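Local structure of pectate lyase (Cellvibrio cellulosa, 1GXM) at residues M137-K150 and R164-I178. The protein cleaves polygalacturonate (pectate) chains by anti-beta-elimination, this chain being the catalytic module, of polysaccharide lyase family 10, of a longer protein. Numbering follows the deposited sequence.
Sequences MAYALTVLDFAANK and RTRFKTAVTKGTDYI
L141 enters a hole formed by A170, V171, G174 and I178, a knob-into-hole fit between two helices running in roughly opposite directions (signed crossing angle -143°, axes 8.2 Å apart). These consecutive helices, 136-148 and 161-181, pack also on helices 20-28 and 93-109 respectively, in keeping with the alpha/alpha toroid of family 10. G174, having no side chain, leaves room for both leucine methyls; CD1 of L141 rests 3.7 Å from CA of G174 and meets CD1 of I178 tip to tip. V171, a wall of the same hole, lays CG2 3.4 Å from N of D145; one turn beyond L141, L144 crosses the F167 side chain at about a right angle. A147 and A148 are small enough for F167 to come close. M137, extended with CG anti to its backbone N (chi1 -179°), touches CD1 of Y177 with CE; its SD lies 5.1 Å from the ring centre, 42° off the normal, an oblique Met-aromatic contact.

Helix 136-148 ends in a Schellman motif with K150 at C-prime. There one water donates to O of A147 at 2.7 Å and accepts from NH1 of R164 at 2.9 Å. Aliphatic CD of K150 lies over one guanidinium face, though its NZ comes 3.8 Å from NE of R164; the D161 salt bridge to R164 probably offsets some of that like-charge cost. With no direct hydrogen bond between the segments, shape complementarity and apolar burial probably supply most of their cohesion.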
loop_
_atom_site.group_PDB
_atom_site.type_symbol
_atom_site.label_atom_id
_atom_site.label_comp_id
_atom_site.label_asym_id
_atom_site.label_seq_id
_atom_site.Cartn_x
_atom_site.Cartn_y
_atom_site.Cartn_z
ATOM N N MET A 137 -3.747 -1.731 0.816
ATOM C CA MET A 137 -4.339 -1.635 2.128
ATOM C C MET A 137 -3.776 -0.454 2.909
ATOM O O MET A 137 -4.514 0.267 3.565
ATOM C CB MET A 137 -4.166 -2.928 2.903
ATOM C CG MET A 137 -4.785 -2.891 4.271
ATOM S SD MET A 137 -4.961 -4.533 4.964
ATOM C CE MET A 137 -5.419 -4.089 6.603
ATOM N N ALA A 138 -2.466 -0.273 2.882
ATOM C CA ALA A 138 -1.865 0.777 3.671
ATOM C C ALA A 138 -2.346 2.141 3.221
ATOM O O ALA A 138 -2.628 3.001 4.047
ATOM C CB ALA A 138 -0.353 0.713 3.609
ATOM N N TYR A 139 -2.449 2.370 1.921
ATOM C CA TYR A 139 -2.801 3.702 1.454
ATOM C C TYR A 139 -4.304 3.896 1.549
ATOM O O TYR A 139 -4.742 5.002 1.781
ATOM C CB TYR A 139 -2.257 3.991 0.055
ATOM C CG TYR A 139 -0.758 4.236 0.004
ATOM C CD1 TYR A 139 0.076 4.058 1.116
ATOM C CD2 TYR A 139 -0.175 4.602 -1.192
ATOM C CE1 TYR A 139 1.455 4.269 1.022
ATOM C CE2 TYR A 139 1.178 4.809 -1.289
ATOM C CZ TYR A 139 1.991 4.639 -0.173
ATOM O OH TYR A 139 3.348 4.846 -0.271
ATOM N N ALA A 140 -5.087 2.830 1.423
ATOM C CA ALA A 140 -6.531 2.921 1.686
ATOM C C ALA A 140 -6.784 3.335 3.130
ATOM O O ALA A 140 -7.631 4.171 3.408
ATOM C CB ALA A 140 -7.217 1.636 1.395
ATOM N N LEU A 141 -6.057 2.728 4.053
ATOM C CA LEU A 141 -6.193 3.096 5.452
ATOM C C LEU A 141 -5.746 4.517 5.684
ATOM O O LEU A 141 -6.290 5.206 6.529
ATOM C CB LEU A 141 -5.436 2.140 6.373
ATOM C CG LEU A 141 -5.975 0.724 6.388
ATOM C CD1 LEU A 141 -5.076 -0.151 7.194
ATOM C CD2 LEU A 141 -7.384 0.687 6.950
ATOM N N THR A 142 -4.729 4.958 4.960
ATOM C CA THR A 142 -4.248 6.327 5.065
ATOM C C THR A 142 -5.346 7.293 4.633
ATOM O O THR A 142 -5.599 8.302 5.292
ATOM C CB THR A 142 -2.998 6.523 4.213
ATOM O OG1 THR A 142 -1.945 5.688 4.722
ATOM C CG2 THR A 142 -2.445 7.955 4.317
ATOM N N VAL A 143 -6.015 6.986 3.533
ATOM C CA VAL A 143 -7.122 7.826 3.071
ATOM C C VAL A 143 -8.188 7.897 4.161
ATOM O O VAL A 143 -8.673 8.985 4.512
ATOM C CB VAL A 143 -7.734 7.299 1.771
ATOM C CG1 VAL A 143 -8.985 8.082 1.436
ATOM C CG2 VAL A 143 -6.740 7.387 0.634
ATOM N N LEU A 144 -8.581 6.743 4.674
ATOM C CA LEU A 144 -9.621 6.712 5.708
ATOM C C LEU A 144 -9.174 7.465 6.952
ATOM O O LEU A 144 -9.971 8.125 7.595
ATOM C CB LEU A 144 -10.022 5.279 6.044
ATOM C CG LEU A 144 -10.745 4.559 4.908
ATOM C CD1 LEU A 144 -10.902 3.107 5.286
ATOM C CD2 LEU A 144 -12.086 5.196 4.604
ATOM N N ASP A 145 -7.900 7.359 7.294
ATOM C CA ASP A 145 -7.367 8.081 8.443
ATOM C C ASP A 145 -7.368 9.580 8.215
ATOM O O ASP A 145 -7.693 10.331 9.112
ATOM C CB ASP A 145 -5.974 7.610 8.773
ATOM C CG ASP A 145 -5.411 8.313 9.956
ATOM O OD1 ASP A 145 -5.844 8.029 11.104
ATOM O OD2 ASP A 145 -4.519 9.163 9.810
ATOM N N PHE A 146 -7.006 10.026 7.026
ATOM C CA PHE A 146 -7.082 11.439 6.724
ATOM C C PHE A 146 -8.544 11.902 6.812
ATOM O O PHE A 146 -8.832 12.964 7.369
ATOM C CB PHE A 146 -6.486 11.737 5.357
ATOM C CG PHE A 146 -5.009 12.014 5.389
ATOM C CD1 PHE A 146 -4.133 11.125 5.977
ATOM C CD2 PHE A 146 -4.502 13.170 4.827
ATOM C CE1 PHE A 146 -2.790 11.386 6.003
ATOM C CE2 PHE A 146 -3.154 13.424 4.833
ATOM C CZ PHE A 146 -2.292 12.540 5.441
ATOM N N ALA A 147 -9.471 11.092 6.303
ATOM C CA ALA A 147 -10.885 11.434 6.359
ATOM C C ALA A 147 -11.310 11.506 7.821
ATOM O O ALA A 147 -11.961 12.472 8.252
ATOM C CB ALA A 147 -11.702 10.408 5.595
ATOM N N ALA A 148 -10.915 10.511 8.608
ATOM C CA ALA A 148 -11.317 10.431 10.019
ATOM C C ALA A 148 -10.838 11.623 10.820
ATOM O O ALA A 148 -11.475 12.020 11.812
ATOM C CB ALA A 148 -10.797 9.151 10.655
ATOM N N ASN A 149 -9.696 12.164 10.416
ATOM C CA ASN A 149 -9.041 13.246 11.145
ATOM C C ASN A 149 -9.258 14.611 10.532
ATOM O O ASN A 149 -8.621 15.590 10.914
ATOM C CB ASN A 149 -7.555 12.937 11.274
ATOM C CG ASN A 149 -7.290 11.930 12.324
ATOM O OD1 ASN A 149 -7.520 12.196 13.495
ATOM N ND2 ASN A 149 -6.834 10.746 11.931
ATOM N N LYS A 150 -10.187 14.671 9.593
ATOM C CA LYS A 150 -10.530 15.924 8.941
ATOM C C LYS A 150 -9.316 16.589 8.302
ATOM O O LYS A 150 -9.191 17.804 8.285
ATOM C CB LYS A 150 -11.207 16.865 9.950
ATOM C CG LYS A 150 -12.373 17.627 9.391
ATOM C CD LYS A 150 -13.474 17.844 10.428
ATOM C CE LYS A 150 -12.940 18.250 11.781
ATOM N NZ LYS A 150 -13.011 17.160 12.802
ATOM N N ARG A 164 -16.897 10.092 10.345
ATOM C CA ARG A 164 -15.525 10.007 10.857
ATOM C C ARG A 164 -15.370 8.942 11.921
ATOM O O ARG A 164 -14.340 8.301 11.985
ATOM C CB ARG A 164 -15.035 11.355 11.346
ATOM C CG ARG A 164 -14.725 12.279 10.220
ATOM C CD ARG A 164 -14.117 13.584 10.642
ATOM N NE ARG A 164 -15.173 14.457 11.142
ATOM C CZ ARG A 164 -15.917 15.234 10.377
ATOM N NH1 ARG A 164 -15.689 15.332 9.077
ATOM N NH2 ARG A 164 -16.882 15.972 10.919
ATOM N N THR A 165 -16.392 8.723 12.739
ATOM C CA THR A 165 -16.348 7.651 13.725
ATOM C C THR A 165 -16.221 6.308 13.024
ATOM O O THR A 165 -15.480 5.446 13.464
ATOM C CB THR A 165 -17.611 7.690 14.591
ATOM O OG1 THR A 165 -17.548 8.880 15.376
ATOM C CG2 THR A 165 -17.673 6.530 15.602
ATOM N N ARG A 166 -17.002 6.126 11.971
ATOM C CA ARG A 166 -16.954 4.896 11.225
ATOM C C ARG A 166 -15.587 4.709 10.588
ATOM O O ARG A 166 -15.057 3.620 10.589
ATOM C CB ARG A 166 -18.000 4.871 10.141
ATOM C CG ARG A 166 -18.116 3.518 9.479
ATOM C CD ARG A 166 -19.250 3.470 8.514
ATOM N NE ARG A 166 -19.345 2.199 7.802
ATOM C CZ ARG A 166 -19.586 2.087 6.499
ATOM N NH1 ARG A 166 -19.716 3.164 5.737
ATOM N NH2 ARG A 166 -19.667 0.889 5.946
ATOM N N PHE A 167 -15.030 5.782 10.069
ATOM C CA PHE A 167 -13.694 5.713 9.466
ATOM C C PHE A 167 -12.636 5.462 10.506
ATOM O O PHE A 167 -11.726 4.698 10.256
ATOM C CB PHE A 167 -13.353 6.970 8.694
ATOM C CG PHE A 167 -14.327 7.305 7.609
ATOM C CD1 PHE A 167 -15.108 6.332 7.028
ATOM C CD2 PHE A 167 -14.479 8.606 7.196
ATOM C CE1 PHE A 167 -16.024 6.644 6.053
ATOM C CE2 PHE A 167 -15.395 8.932 6.212
ATOM C CZ PHE A 167 -16.165 7.938 5.639
ATOM N N LYS A 168 -12.743 6.086 11.678
ATOM C CA LYS A 168 -11.795 5.811 12.737
ATOM C C LYS A 168 -11.832 4.338 13.120
ATOM O O LYS A 168 -10.796 3.709 13.325
ATOM C CB LYS A 168 -12.052 6.671 13.970
ATOM C CG LYS A 168 -10.995 6.461 15.007
ATOM C CD LYS A 168 -11.137 7.364 16.186
ATOM C CE LYS A 168 -10.057 7.048 17.205
ATOM N NZ LYS A 168 -10.201 7.867 18.453
ATOM N N THR A 169 -13.023 3.770 13.210
ATOM C CA THR A 169 -13.185 2.363 13.521
ATOM C C THR A 169 -12.493 1.512 12.441
ATOM O O THR A 169 -11.769 0.587 12.745
ATOM C CB THR A 169 -14.670 2.019 13.639
ATOM O OG1 THR A 169 -15.189 2.683 14.807
ATOM C CG2 THR A 169 -14.918 0.520 13.832
ATOM N N ALA A 170 -12.701 1.844 11.175
ATOM C CA ALA A 170 -12.070 1.090 10.086
ATOM C C ALA A 170 -10.546 1.208 10.159
ATOM O O ALA A 170 -9.832 0.242 9.952
ATOM C CB ALA A 170 -12.579 1.591 8.755
ATOM N N VAL A 171 -10.056 2.391 10.467
ATOM C CA VAL A 171 -8.611 2.599 10.595
ATOM C C VAL A 171 -8.060 1.813 11.766
ATOM O O VAL A 171 -7.015 1.187 11.660
ATOM C CB VAL A 171 -8.270 4.083 10.702
ATOM C CG1 VAL A 171 -6.811 4.309 11.048
ATOM C CG2 VAL A 171 -8.586 4.772 9.408
ATOM N N THR A 172 -8.776 1.827 12.876
ATOM C CA THR A 172 -8.382 1.079 14.052
ATOM C C THR A 172 -8.338 -0.404 13.773
ATOM O O THR A 172 -7.406 -1.090 14.165
ATOM C CB THR A 172 -9.348 1.369 15.188
ATOM O OG1 THR A 172 -9.317 2.775 15.441
ATOM C CG2 THR A 172 -8.883 0.730 16.446
ATOM N N LYS A 173 -9.365 -0.904 13.105
ATOM C CA LYS A 173 -9.397 -2.310 12.733
ATOM C C LYS A 173 -8.251 -2.644 11.786
ATOM O O LYS A 173 -7.656 -3.679 11.905
ATOM C CB LYS A 173 -10.725 -2.668 12.078
ATOM C CG LYS A 173 -11.883 -2.723 13.054
ATOM C CD LYS A 173 -13.235 -2.770 12.347
ATOM C CE LYS A 173 -13.424 -3.989 11.504
ATOM N NZ LYS A 173 -14.793 -3.992 10.928
ATOM N N GLY A 174 -7.984 -1.767 10.831
ATOM C CA GLY A 174 -6.899 -1.991 9.889
ATOM C C GLY A 174 -5.561 -2.021 10.583
ATOM O O GLY A 174 -4.675 -2.832 10.273
ATOM N N THR A 175 -5.409 -1.128 11.551
ATOM C CA THR A 175 -4.189 -1.097 12.332
ATOM C C THR A 175 -4.025 -2.371 13.128
ATOM O O THR A 175 -2.944 -2.937 13.195
ATOM C CB THR A 175 -4.204 0.113 13.262
ATOM O OG1 THR A 175 -4.236 1.310 12.487
ATOM C CG2 THR A 175 -2.916 0.201 14.042
ATOM N N ASP A 176 -5.101 -2.802 13.775
ATOM C CA ASP A 176 -5.102 -4.038 14.516
ATOM C C ASP A 176 -4.674 -5.186 13.607
ATOM O O ASP A 176 -3.867 -6.024 13.992
ATOM C CB ASP A 176 -6.485 -4.272 15.115
ATOM C CG ASP A 176 -6.517 -5.441 16.039
ATOM O OD1 ASP A 176 -5.968 -5.327 17.154
ATOM O OD2 ASP A 176 -7.054 -6.513 15.710
ATOM N N TYR A 177 -5.265 -5.245 12.406
ATOM C CA TYR A 177 -4.885 -6.268 11.444
ATOM C C TYR A 177 -3.377 -6.272 11.168
ATOM O O TYR A 177 -2.711 -7.297 11.197
ATOM C CB TYR A 177 -5.670 -6.111 10.121
ATOM C CG TYR A 177 -5.324 -7.229 9.205
ATOM C CD1 TYR A 177 -4.215 -7.147 8.368
ATOM C CD2 TYR A 177 -6.027 -8.416 9.243
ATOM C CE1 TYR A 177 -3.841 -8.188 7.618
ATOM C CE2 TYR A 177 -5.659 -9.472 8.484
ATOM C CZ TYR A 177 -4.550 -9.358 7.657
ATOM O OH TYR A 177 -4.136 -10.431 6.909
ATOM N N ILE A 178 -2.866 -5.098 10.856
ATOM C CA ILE A 178 -1.464 -4.937 10.517
ATOM C C ILE A 178 -0.567 -5.415 11.655
ATOM O O ILE A 178 0.390 -6.126 11.446
ATOM C CB ILE A 178 -1.185 -3.483 10.134
ATOM C CG1 ILE A 178 -1.771 -3.211 8.744
ATOM C CG2 ILE A 178 0.296 -3.180 10.167
ATOM C CD1 ILE A 178 -1.854 -1.780 8.419
HETATM O O HOH W 1 -13.519 14.448 7.294
#